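Local coordinates for protein prephenate dehydratase:Amino acid-binding ACT (Brucella abortus, PDB 6VH5) that probably converts prephenate to phenylpyruvate in phenylalanine biosynthesis, and binds phenylalanine in pockets at the interface between its two subunits, at residues Met244-Ser249 / Gln260-Ile265; Ile215-Val220 / Val288-Val293; Gly235-Asn240 / Leu276-Leu281. All blocks are in the same frame, centred on the assembly; numbering follows the deposited sequence.

Interaction 1: residues Met244-Ser249 / Gln260-Ile265. With PHE (phenylalanine), chain E; PHE (phenylalanine), chain J.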
loop_
_atom_site.group_PDB
_atom_site.type_symbol
_atom_site.label_atom_id
_atom_site.label_comp_id
_atom_site.label_asym_id
_atom_site.label_seq_id
_atom_site.Cartn_x
_atom_site.Cartn_y
_atom_site.Cartn_z
ATOM N N MET A 244 20.722 -6.703 -4.554
ATOM C CA MET A 244 19.267 -6.659 -4.608
ATOM C C MET A 244 18.780 -5.483 -3.763
ATOM O O MET A 244 19.216 -5.322 -2.616
ATOM C CB MET A 244 18.689 -7.980 -4.102
ATOM C CG MET A 244 17.189 -8.106 -4.205
ATOM S SD MET A 244 16.632 -9.761 -3.782
ATOM C CE MET A 244 17.249 -10.701 -5.190
ATOM N N THR A 245 17.906 -4.644 -4.332
ATOM C CA THR A 245 17.479 -3.435 -3.644
ATOM C C THR A 245 15.998 -3.422 -3.304
ATOM O O THR A 245 15.545 -2.489 -2.630
ATOM C CB THR A 245 17.812 -2.189 -4.475
ATOM O OG1 THR A 245 17.043 -2.189 -5.682
ATOM C CG2 THR A 245 19.280 -2.146 -4.826
ATOM N N LYS A 246 15.231 -4.421 -3.736
ATOM C CA LYS A 246 13.834 -4.502 -3.340
ATOM C C LYS A 246 13.427 -5.965 -3.305
ATOM O O LYS A 246 13.826 -6.750 -4.175
ATOM C CB LYS A 246 12.948 -3.701 -4.304
ATOM C CG LYS A 246 11.499 -3.551 -3.867
ATOM C CD LYS A 246 10.715 -2.771 -4.902
ATOM C CE LYS A 246 9.232 -2.720 -4.566
ATOM N NZ LYS A 246 9.003 -1.953 -3.320
ATOM N N LEU A 247 12.633 -6.330 -2.300
ATOM C CA LEU A 247 12.179 -7.717 -2.192
ATOM C C LEU A 247 10.930 -7.749 -1.330
ATOM O O LEU A 247 10.938 -7.243 -0.201
ATOM C CB LEU A 247 13.283 -8.616 -1.610
ATOM C CG LEU A 247 13.011 -10.125 -1.584
ATOM C CD1 LEU A 247 12.663 -10.631 -2.992
ATOM C CD2 LEU A 247 14.222 -10.902 -1.014
ATOM N N GLU A 248 9.844 -8.265 -1.885
ATOM C CA GLU A 248 8.558 -8.304 -1.206
ATOM C C GLU A 248 7.936 -9.682 -1.323
ATOM O O GLU A 248 7.790 -10.209 -2.430
ATOM C CB GLU A 248 7.619 -7.272 -1.794
ATOM C CG GLU A 248 7.714 -5.899 -1.199
ATOM C CD GLU A 248 6.547 -5.076 -1.660
ATOM O OE1 GLU A 248 5.779 -5.631 -2.471
ATOM O OE2 GLU A 248 6.368 -3.934 -1.182
ATOM N N SER A 249 7.491 -10.220 -0.196
ATOM C CA SER A 249 6.845 -11.519 -0.179
ATOM C C SER A 249 5.339 -11.376 -0.345
ATOM O O SER A 249 4.728 -10.371 0.040
ATOM C CB SER A 249 7.173 -12.262 1.115
ATOM O OG SER A 249 6.279 -11.946 2.159
ATOM N N GLN A 260 5.036 -15.962 -3.637
ATOM C CA GLN A 260 5.598 -15.213 -4.751
ATOM C C GLN A 260 6.394 -14.022 -4.225
ATOM O O GLN A 260 6.047 -13.423 -3.204
ATOM C CB GLN A 260 4.512 -14.735 -5.723
ATOM C CG GLN A 260 5.090 -14.175 -7.020
ATOM C CD GLN A 260 4.059 -14.037 -8.110
ATOM O OE1 GLN A 260 3.478 -15.025 -8.556
ATOM N NE2 GLN A 260 3.831 -12.809 -8.554
ATOM N N PHE A 261 7.473 -13.689 -4.932
ATOM C CA PHE A 261 8.374 -12.613 -4.545
ATOM C C PHE A 261 8.492 -11.623 -5.691
ATOM O O PHE A 261 8.525 -12.008 -6.866
ATOM C CB PHE A 261 9.783 -13.133 -4.166
ATOM C CG PHE A 261 9.857 -13.755 -2.793
ATOM C CD1 PHE A 261 10.183 -12.972 -1.677
ATOM C CD2 PHE A 261 9.552 -15.099 -2.602
ATOM C CE1 PHE A 261 10.223 -13.521 -0.401
ATOM C CE2 PHE A 261 9.584 -15.657 -1.331
ATOM C CZ PHE A 261 9.923 -14.866 -0.225
ATOM N N TYR A 262 8.545 -10.349 -5.333
ATOM C CA TYR A 262 8.786 -9.259 -6.265
ATOM C C TYR A 262 10.158 -8.694 -5.937
ATOM O O TYR A 262 10.436 -8.397 -4.776
ATOM C CB TYR A 262 7.679 -8.193 -6.138
ATOM C CG TYR A 262 7.761 -7.019 -7.088
ATOM C CD1 TYR A 262 6.897 -6.915 -8.176
ATOM C CD2 TYR A 262 8.658 -5.975 -6.857
ATOM C CE1 TYR A 262 6.945 -5.814 -9.034
ATOM C CE2 TYR A 262 8.727 -4.876 -7.708
ATOM C CZ TYR A 262 7.868 -4.802 -8.797
ATOM O OH TYR A 262 7.945 -3.715 -9.644
ATOM N N ALA A 263 11.014 -8.552 -6.944
ATOM C CA ALA A 263 12.402 -8.207 -6.671
ATOM C C ALA A 263 12.966 -7.264 -7.722
ATOM O O ALA A 263 12.615 -7.351 -8.904
ATOM C CB ALA A 263 13.278 -9.468 -6.601
ATOM N N ASP A 264 13.831 -6.358 -7.270
ATOM C CA ASP A 264 14.671 -5.528 -8.123
ATOM C C ASP A 264 16.125 -5.882 -7.823
ATOM O O ASP A 264 16.500 -5.996 -6.650
ATOM C CB ASP A 264 14.473 -4.026 -7.852
ATOM C CG ASP A 264 13.047 -3.519 -8.121
ATOM O OD1 ASP A 264 12.169 -4.265 -8.615
ATOM O OD2 ASP A 264 12.819 -2.325 -7.824
ATOM N N ILE A 265 16.940 -6.058 -8.865
ATOM C CA ILE A 265 18.388 -6.169 -8.711
ATOM C C ILE A 265 19.026 -5.089 -9.579
ATOM O O ILE A 265 18.429 -4.581 -10.537
ATOM C CB ILE A 265 18.963 -7.564 -9.085
ATOM C CG1 ILE A 265 18.648 -7.893 -10.537
ATOM C CG2 ILE A 265 18.442 -8.680 -8.171
ATOM C CD1 ILE A 265 19.147 -9.227 -10.965
HETATM N N PHE E . 21.139 -5.113 -0.986
HETATM C CA PHE E . 21.261 -6.071 0.109
HETATM C C PHE E . 21.439 -7.472 -0.441
HETATM O O PHE E . 21.370 -7.652 -1.662
HETATM C CB PHE E . 20.047 -6.036 1.038
HETATM C CG PHE E . 18.712 -6.059 0.321
HETATM C CD1 PHE E . 17.940 -4.911 0.241
HETATM C CD2 PHE E . 18.227 -7.227 -0.254
HETATM C CE1 PHE E . 16.710 -4.925 -0.407
HETATM C CE2 PHE E . 17.010 -7.249 -0.900
HETATM C CZ PHE E . 16.247 -6.100 -0.981
HETATM O OXT PHE E . 21.629 -8.414 0.332
HETATM N N PHE J . 8.830 -19.705 3.653
HETATM C CA PHE J . 9.968 -19.788 2.746
HETATM C C PHE J . 11.308 -19.731 3.481
HETATM O O PHE J . 12.357 -19.626 2.834
HETATM C CB PHE J . 9.911 -18.675 1.703
HETATM C CG PHE J . 9.571 -17.315 2.272
HETATM C CD1 PHE J . 8.285 -16.805 2.158
HETATM C CD2 PHE J . 10.534 -16.542 2.892
HETATM C CE1 PHE J . 7.963 -15.552 2.679
HETATM C CE2 PHE J . 10.224 -15.297 3.411
HETATM C CZ PHE J . 8.932 -14.797 3.300
HETATM O OXT PHE J . 11.371 -19.784 4.713
HETATM O O HOH W 1 14.755 -0.934 -6.068
#
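Leu247 leans CD1 toward the Phe261 ring, reaching CD1 at 3.7 Å, and also touches CB of Ala263, whose methyl is small enough to lie against the leucine branch. With Leu247 CG anti to its backbone N (chi1 -173°), CD1 comes back toward strand 260-265. Beyond Phe261, Ser249 brings CB to ring atom CE1 at 3.6 Å, and the Phe261 ring meets one bound phenylalanine at its edge, with ligand CG in plane and 3.5 Å from Phe261 CZ. At the other end Met244 bends at its sulfur and sets CE against CG2 of Ile265 (3.8 Å), while its backbone N donates to the carboxylate of the second ligand phenylalanine, whose ring brings CE1 near Thr245 C and CZ near Lys246 N. Thus both phenylalanine pockets are lined by this hairpin of the ACT domain.

The antiparallel ladder behind them is interrupted by a classic beta bulge, where Thr245 and Lys246 both face Asp264. Thr245 N donates to Asp264 O at 3.0 Å, and Asp264 N returns a bond to Lys246 O from above the carbonyl plane; the paired bonds of Glu248 and Tyr262 lie in their carbonyl planes. At the bulge a water joins Thr245 OG1 to Asp264 OD2; on the face with Tyr262 and Glu248, the aliphatic part of Lys246 lies beside Asp264, with Lys246 CE 3.8 Å from Tyr262 CE2.

These buried polar ends have further partners: Asp264 forms a salt bridge with Arg195 and Lys246 one with Glu76, both on dehydratase strands, while Thr218 of the neighbouring ACT strand bonds Asp264 OD1. Across the subunit interface Leu247 N bonds Ser249 OG of the second subunit, and vice versa; helix 229-240 covers the Met244 and Ile265 face, and strand 215-224 flanks 258-266.

Interaction 2: residues Ile215-Val220 / Val288-Val293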
loop_
_atom_site.group_PDB
_atom_site.type_symbol
_atom_site.label_atom_id
_atom_site.label_comp_id
_atom_site.label_asym_id
_atom_site.label_seq_id
_atom_site.Cartn_x
_atom_site.Cartn_y
_atom_site.Cartn_z
ATOM N N ILE A 215 21.586 0.059 -14.179
ATOM C CA ILE A 215 20.529 -0.723 -14.802
ATOM C C ILE A 215 19.800 -1.501 -13.714
ATOM O O ILE A 215 20.429 -2.058 -12.807
ATOM C CB ILE A 215 21.098 -1.686 -15.863
ATOM C CG1 ILE A 215 21.932 -0.921 -16.893
ATOM C CG2 ILE A 215 19.979 -2.470 -16.528
ATOM C CD1 ILE A 215 21.117 -0.087 -17.835
ATOM N N VAL A 216 18.473 -1.546 -13.805
ATOM C CA VAL A 216 17.649 -2.281 -12.852
ATOM C C VAL A 216 16.890 -3.362 -13.602
ATOM O O VAL A 216 16.358 -3.119 -14.689
ATOM C CB VAL A 216 16.668 -1.362 -12.101
ATOM C CG1 VAL A 216 15.821 -2.178 -11.130
ATOM C CG2 VAL A 216 17.430 -0.254 -11.386
ATOM N N THR A 217 16.857 -4.558 -13.029
ATOM C CA THR A 217 16.027 -5.637 -13.535
ATOM C C THR A 217 15.029 -6.001 -12.451
ATOM O O THR A 217 15.413 -6.236 -11.302
ATOM C CB THR A 217 16.860 -6.859 -13.958
ATOM O OG1 THR A 217 17.613 -6.531 -15.132
ATOM C CG2 THR A 217 15.949 -8.042 -14.284
ATOM N N THR A 218 13.753 -5.997 -12.808
ATOM C CA THR A 218 12.681 -6.331 -11.886
ATOM C C THR A 218 12.056 -7.633 -12.350
ATOM O O THR A 218 11.809 -7.806 -13.547
ATOM C CB THR A 218 11.627 -5.213 -11.821
ATOM O OG1 THR A 218 12.196 -4.031 -11.235
ATOM C CG2 THR A 218 10.429 -5.657 -10.991
ATOM N N PHE A 219 11.839 -8.553 -11.415
ATOM C CA PHE A 219 11.277 -9.846 -11.761
ATOM C C PHE A 219 10.482 -10.394 -10.586
ATOM O O PHE A 219 10.635 -9.957 -9.444
ATOM C CB PHE A 219 12.376 -10.841 -12.171
ATOM C CG PHE A 219 13.417 -11.088 -11.100
ATOM C CD1 PHE A 219 13.291 -12.150 -10.220
ATOM C CD2 PHE A 219 14.523 -10.262 -10.987
ATOM C CE1 PHE A 219 14.258 -12.385 -9.244
ATOM C CE2 PHE A 219 15.480 -10.482 -10.014
ATOM C CZ PHE A 219 15.349 -11.549 -9.139
ATOM N N VAL A 220 9.635 -11.375 -10.891
ATOM C CA VAL A 220 8.914 -12.144 -9.887
ATOM C C VAL A 220 9.324 -13.603 -10.037
ATOM O O VAL A 220 9.725 -14.051 -11.113
ATOM C CB VAL A 220 7.380 -11.993 -9.996
ATOM C CG1 VAL A 220 6.964 -10.590 -9.614
ATOM C CG2 VAL A 220 6.889 -12.335 -11.416
ATOM N N VAL A 288 9.738 -17.951 -13.157
ATOM C CA VAL A 288 10.537 -16.738 -13.172
ATOM C C VAL A 288 10.088 -15.891 -14.351
ATOM O O VAL A 288 10.059 -16.360 -15.493
ATOM C CB VAL A 288 12.029 -17.059 -13.284
ATOM C CG1 VAL A 288 12.812 -15.769 -13.493
ATOM C CG2 VAL A 288 12.506 -17.780 -12.052
ATOM N N ARG A 289 9.717 -14.646 -14.073
ATOM C CA ARG A 289 9.262 -13.718 -15.094
ATOM C C ARG A 289 9.979 -12.391 -14.910
ATOM O O ARG A 289 9.853 -11.759 -13.855
ATOM C CB ARG A 289 7.750 -13.522 -14.993
ATOM C CG ARG A 289 7.030 -13.379 -16.295
ATOM C CD ARG A 289 5.562 -13.088 -16.029
ATOM N NE ARG A 289 5.095 -11.886 -16.708
ATOM C CZ ARG A 289 3.879 -11.378 -16.542
ATOM N NH1 ARG A 289 3.026 -11.975 -15.717
ATOM N NH2 ARG A 289 3.509 -10.282 -17.197
ATOM N N ILE A 290 10.693 -11.948 -15.939
ATOM C CA ILE A 290 11.325 -10.633 -15.904
ATOM C C ILE A 290 10.296 -9.583 -16.310
ATOM O O ILE A 290 9.756 -9.626 -17.421
ATOM C CB ILE A 290 12.559 -10.584 -16.815
ATOM C CG1 ILE A 290 13.677 -11.460 -16.240
ATOM C CG2 ILE A 290 13.017 -9.145 -16.982
ATOM C CD1 ILE A 290 14.953 -11.419 -17.035
ATOM N N LEU A 291 10.021 -8.636 -15.411
ATOM C CA LEU A 291 9.017 -7.615 -15.669
ATOM C C LEU A 291 9.592 -6.330 -16.246
ATOM O O LEU A 291 8.825 -5.509 -16.777
ATOM C CB LEU A 291 8.246 -7.307 -14.387
ATOM C CG LEU A 291 7.446 -8.485 -13.836
ATOM C CD1 LEU A 291 6.722 -8.083 -12.553
ATOM C CD2 LEU A 291 6.453 -8.951 -14.901
ATOM N N GLY A 292 10.912 -6.161 -16.215
ATOM C CA GLY A 292 11.510 -4.989 -16.821
ATOM C C GLY A 292 13.009 -4.872 -16.652
ATOM O O GLY A 292 13.591 -5.399 -15.692
ATOM N N VAL A 293 13.644 -4.187 -17.604
ATOM C CA VAL A 293 15.088 -3.945 -17.609
ATOM C C VAL A 293 15.279 -2.490 -18.017
ATOM O O VAL A 293 15.061 -2.139 -19.185
ATOM C CB VAL A 293 15.839 -4.867 -18.576
ATOM C CG1 VAL A 293 17.325 -4.550 -18.539
ATOM C CG2 VAL A 293 15.554 -6.327 -18.263
#
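With OG1 of Thr217 anti to its carbonyl carbon (chi1 -69°) and CG1 of Val293 anti to its backbone N (chi1 179°), the two branched side chains lie side by side, and Thr217 OG1 comes within 3.8 Å of Val293 CG2. Such residues branched at CB suit extended strands. The threonine hydroxyl has its polar partner in the carbonyl of Gly267, while its methyl faces CG2 of Ile290. CG of Phe219 sits between the backbone N and the carbonyl carbon (chi1 59°), which turns the ring away from the partner strand and leaves CB against Arg289 O, 3.2 Å away.

Between these two pairs lies a classic beta bulge: Leu291 and Gly292 both face Thr218. Thr218 O accepts two N-H groups arriving from the same face of its plane, Leu291 N at 2.7 Å and, longer and more bent, Gly292 N at 3.3 Å. Gly292 is nearly fully extended about phi (177°), a conformation that a residue without a side chain adopts easily, and its own carbonyl takes the N-H of Thr218. Past the bulge the ladder is regular again, with Val220 and Arg289 exchanging both of their backbone bonds at 3.0 Å, N to O in each direction.

On the Val220 face, CG1 meets Leu291 CD1 at 3.9 Å and CG2 lies alongside Arg289 CB. Leu291 CD2 also covers part of one face of the Arg289 guanidinium, whose NH1 donates to Pro91 O.

This is the pairing of the first and last strands of the ACT sheet. Strand 286-295 is the outermost of the four ACT strands, though Leu291 also bonds the backbone of Ile97 in strand 96-104; strand 258-266 pairs with the other edge of 215-224, and helix 272-283 packs on Phe219 and Val288 through Leu281.

Interaction 3: residues Gly235-Asn240 / Leu276-Leu281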
loop_
_atom_site.group_PDB
_atom_site.type_symbol
_atom_site.label_atom_id
_atom_site.label_comp_id
_atom_site.label_asym_id
_atom_site.label_seq_id
_atom_site.Cartn_x
_atom_site.Cartn_y
_atom_site.Cartn_z
ATOM N N GLY A 235 20.795 -17.428 -3.269
ATOM C CA GLY A 235 22.174 -17.894 -3.225
ATOM C C GLY A 235 23.015 -17.404 -4.385
ATOM O O GLY A 235 24.199 -17.074 -4.220
ATOM N N GLY A 236 22.424 -17.358 -5.577
ATOM C CA GLY A 236 23.186 -16.991 -6.756
ATOM C C GLY A 236 23.555 -15.522 -6.769
ATOM O O GLY A 236 24.647 -15.149 -7.210
ATOM N N PHE A 237 22.653 -14.667 -6.281
ATOM C CA PHE A 237 22.986 -13.250 -6.186
ATOM C C PHE A 237 24.074 -13.026 -5.145
ATOM O O PHE A 237 24.984 -12.216 -5.358
ATOM C CB PHE A 237 21.742 -12.427 -5.868
ATOM C CG PHE A 237 20.616 -12.645 -6.829
ATOM C CD1 PHE A 237 20.624 -12.031 -8.067
ATOM C CD2 PHE A 237 19.540 -13.454 -6.493
ATOM C CE1 PHE A 237 19.603 -12.245 -8.967
ATOM C CE2 PHE A 237 18.502 -13.661 -7.388
ATOM C CZ PHE A 237 18.534 -13.057 -8.625
ATOM N N ALA A 238 24.034 -13.798 -4.053
ATOM C CA ALA A 238 24.988 -13.629 -2.959
ATOM C C ALA A 238 26.428 -13.882 -3.403
ATOM O O ALA A 238 27.336 -13.119 -3.051
ATOM C CB ALA A 238 24.613 -14.567 -1.807
ATOM N N THR A 239 26.663 -14.962 -4.162
ATOM C CA THR A 239 28.014 -15.344 -4.557
ATOM C C THR A 239 28.461 -14.731 -5.881
ATOM O O THR A 239 29.579 -15.004 -6.324
ATOM C CB THR A 239 28.157 -16.880 -4.629
ATOM O OG1 THR A 239 27.176 -17.416 -5.528
ATOM C CG2 THR A 239 28.003 -17.524 -3.243
ATOM N N ASN A 240 27.624 -13.952 -6.555
ATOM C CA ASN A 240 28.072 -13.304 -7.778
ATOM C C ASN A 240 28.147 -11.789 -7.665
ATOM O O ASN A 240 28.517 -11.123 -8.642
ATOM C CB ASN A 240 27.173 -13.721 -8.940
ATOM C CG ASN A 240 27.526 -15.095 -9.446
ATOM O OD1 ASN A 240 28.518 -15.255 -10.150
ATOM N ND2 ASN A 240 26.757 -16.104 -9.043
ATOM N N LEU A 276 24.517 -15.770 -14.373
ATOM C CA LEU A 276 24.750 -16.918 -13.503
ATOM C C LEU A 276 23.770 -16.940 -12.335
ATOM O O LEU A 276 23.145 -17.971 -12.056
ATOM C CB LEU A 276 26.184 -16.886 -12.985
ATOM C CG LEU A 276 27.322 -17.219 -13.935
ATOM C CD1 LEU A 276 28.649 -16.939 -13.261
ATOM C CD2 LEU A 276 27.232 -18.670 -14.316
ATOM N N ALA A 277 23.585 -15.788 -11.672
ATOM C CA ALA A 277 22.645 -15.708 -10.559
ATOM C C ALA A 277 21.242 -16.119 -10.988
ATOM O O ALA A 277 20.598 -16.946 -10.330
ATOM C CB ALA A 277 22.625 -14.283 -9.996
ATOM N N LEU A 278 20.767 -15.586 -12.118
ATOM C CA LEU A 278 19.428 -15.944 -12.586
ATOM C C LEU A 278 19.351 -17.426 -12.936
ATOM O O LEU A 278 18.317 -18.070 -12.715
ATOM C CB LEU A 278 19.026 -15.070 -13.782
ATOM C CG LEU A 278 18.701 -13.605 -13.444
ATOM C CD1 LEU A 278 18.384 -12.754 -14.694
ATOM C CD2 LEU A 278 17.538 -13.561 -12.462
ATOM N N GLU A 279 20.441 -17.990 -13.470
ATOM C CA GLU A 279 20.449 -19.415 -13.784
ATOM C C GLU A 279 20.321 -20.250 -12.523
ATOM O O GLU A 279 19.609 -21.261 -12.501
ATOM C CB GLU A 279 21.732 -19.788 -14.528
ATOM C CG GLU A 279 21.802 -21.261 -14.879
ATOM C CD GLU A 279 23.066 -21.639 -15.639
ATOM O OE1 GLU A 279 24.053 -20.869 -15.603
ATOM O OE2 GLU A 279 23.054 -22.696 -16.306
ATOM N N GLU A 280 21.012 -19.844 -11.463
ATOM C CA GLU A 280 20.866 -20.526 -10.188
ATOM C C GLU A 280 19.471 -20.308 -9.621
ATOM O O GLU A 280 18.881 -21.221 -9.034
ATOM C CB GLU A 280 21.944 -20.036 -9.226
ATOM C CG GLU A 280 22.062 -20.814 -7.944
ATOM C CD GLU A 280 23.386 -20.539 -7.255
ATOM O OE1 GLU A 280 24.397 -20.372 -7.979
ATOM O OE2 GLU A 280 23.414 -20.491 -6.004
ATOM N N LEU A 281 18.922 -19.106 -9.807
ATOM C CA LEU A 281 17.565 -18.834 -9.352
ATOM C C LEU A 281 16.566 -19.759 -10.048
ATOM O O LEU A 281 15.631 -20.268 -9.417
ATOM C CB LEU A 281 17.222 -17.373 -9.620
ATOM C CG LEU A 281 15.806 -16.919 -9.264
ATOM C CD1 LEU A 281 15.709 -16.698 -7.769
ATOM C CD2 LEU A 281 15.373 -15.670 -10.049
HETATM O O HOH W 2 26.471 -18.911 -9.138
#
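Leu276 opens the helix 272-283 side of this contact by laying its CD1 against Asn240 OD1, 3.5 Å away, the two side chains crossing at about a right angle. The pair belongs to the helical layer of an ACT domain, a ferredoxin-like beta-alpha-beta-beta-alpha-beta fold in which two antiparallel helices cover one face of the sheet; here the short segments cross at 155° with their axes 7.7 Å apart.

One residue on, Ala277 is the point of closest backbone approach, its CA only 4.0 Å from CA of Gly236. Small residues on both helices permit this: glycine adds no side chain, and the alanine methyl touches both Gly236 O, at 3.5 Å from CB, and the Phe237 ring, whose CD1 is 3.6 Å from the same CB. The Gly236 carbonyl is also gripped from within its own helix by Asn240 ND2, a nearly straight bond (165°) in the carbonyl plane and on a lone pair, which fixes the amide's rotation. Around it helix 229-240 is kinked, Gly236 N and Phe237 N lacking bonds to the preceding turn.

Leu278 starts away from the partner helix, yet its CD2 returns to the rim of the Phe237 ring near CZ. Glu280 has CG anti to its backbone N (chi1 -170°) and an extended chain, which carries the carboxylate across Gly236. OE2 lies near Gly236 N, but the angle is too poor for a bond. OE1 instead accepts a hydrogen bond from a water that in turn accepts from Asn240 ND2, so the two polar side chains are joined through solvent. Leu281 completes the walk by placing its CD1 4.1 Å from Phe237 CE2, at the ring's edge and near its plane.

How the interactions relate
After the dehydratase part, strand 215-224 is the first of these elements and waits longest for its partner. The chain continues through helix 229-240 into strand 243-251, then turns back along 258-266, closing the hairpin of interaction 1. Helix 272-283 follows and closes interaction 3 around that hairpin; strand 286-295 finally closes interaction 2 around both. The three loops are therefore nested, and none crosses another. Interactions 1 and 2 are neighbouring parts of a single sheet, joined by the Ile265 N to Thr217 O backbone link, while interaction 3 lies over it. Phe237 ties the layers together, touching Met244 and Ile265 of interaction 1 and Phe219 of interaction 2.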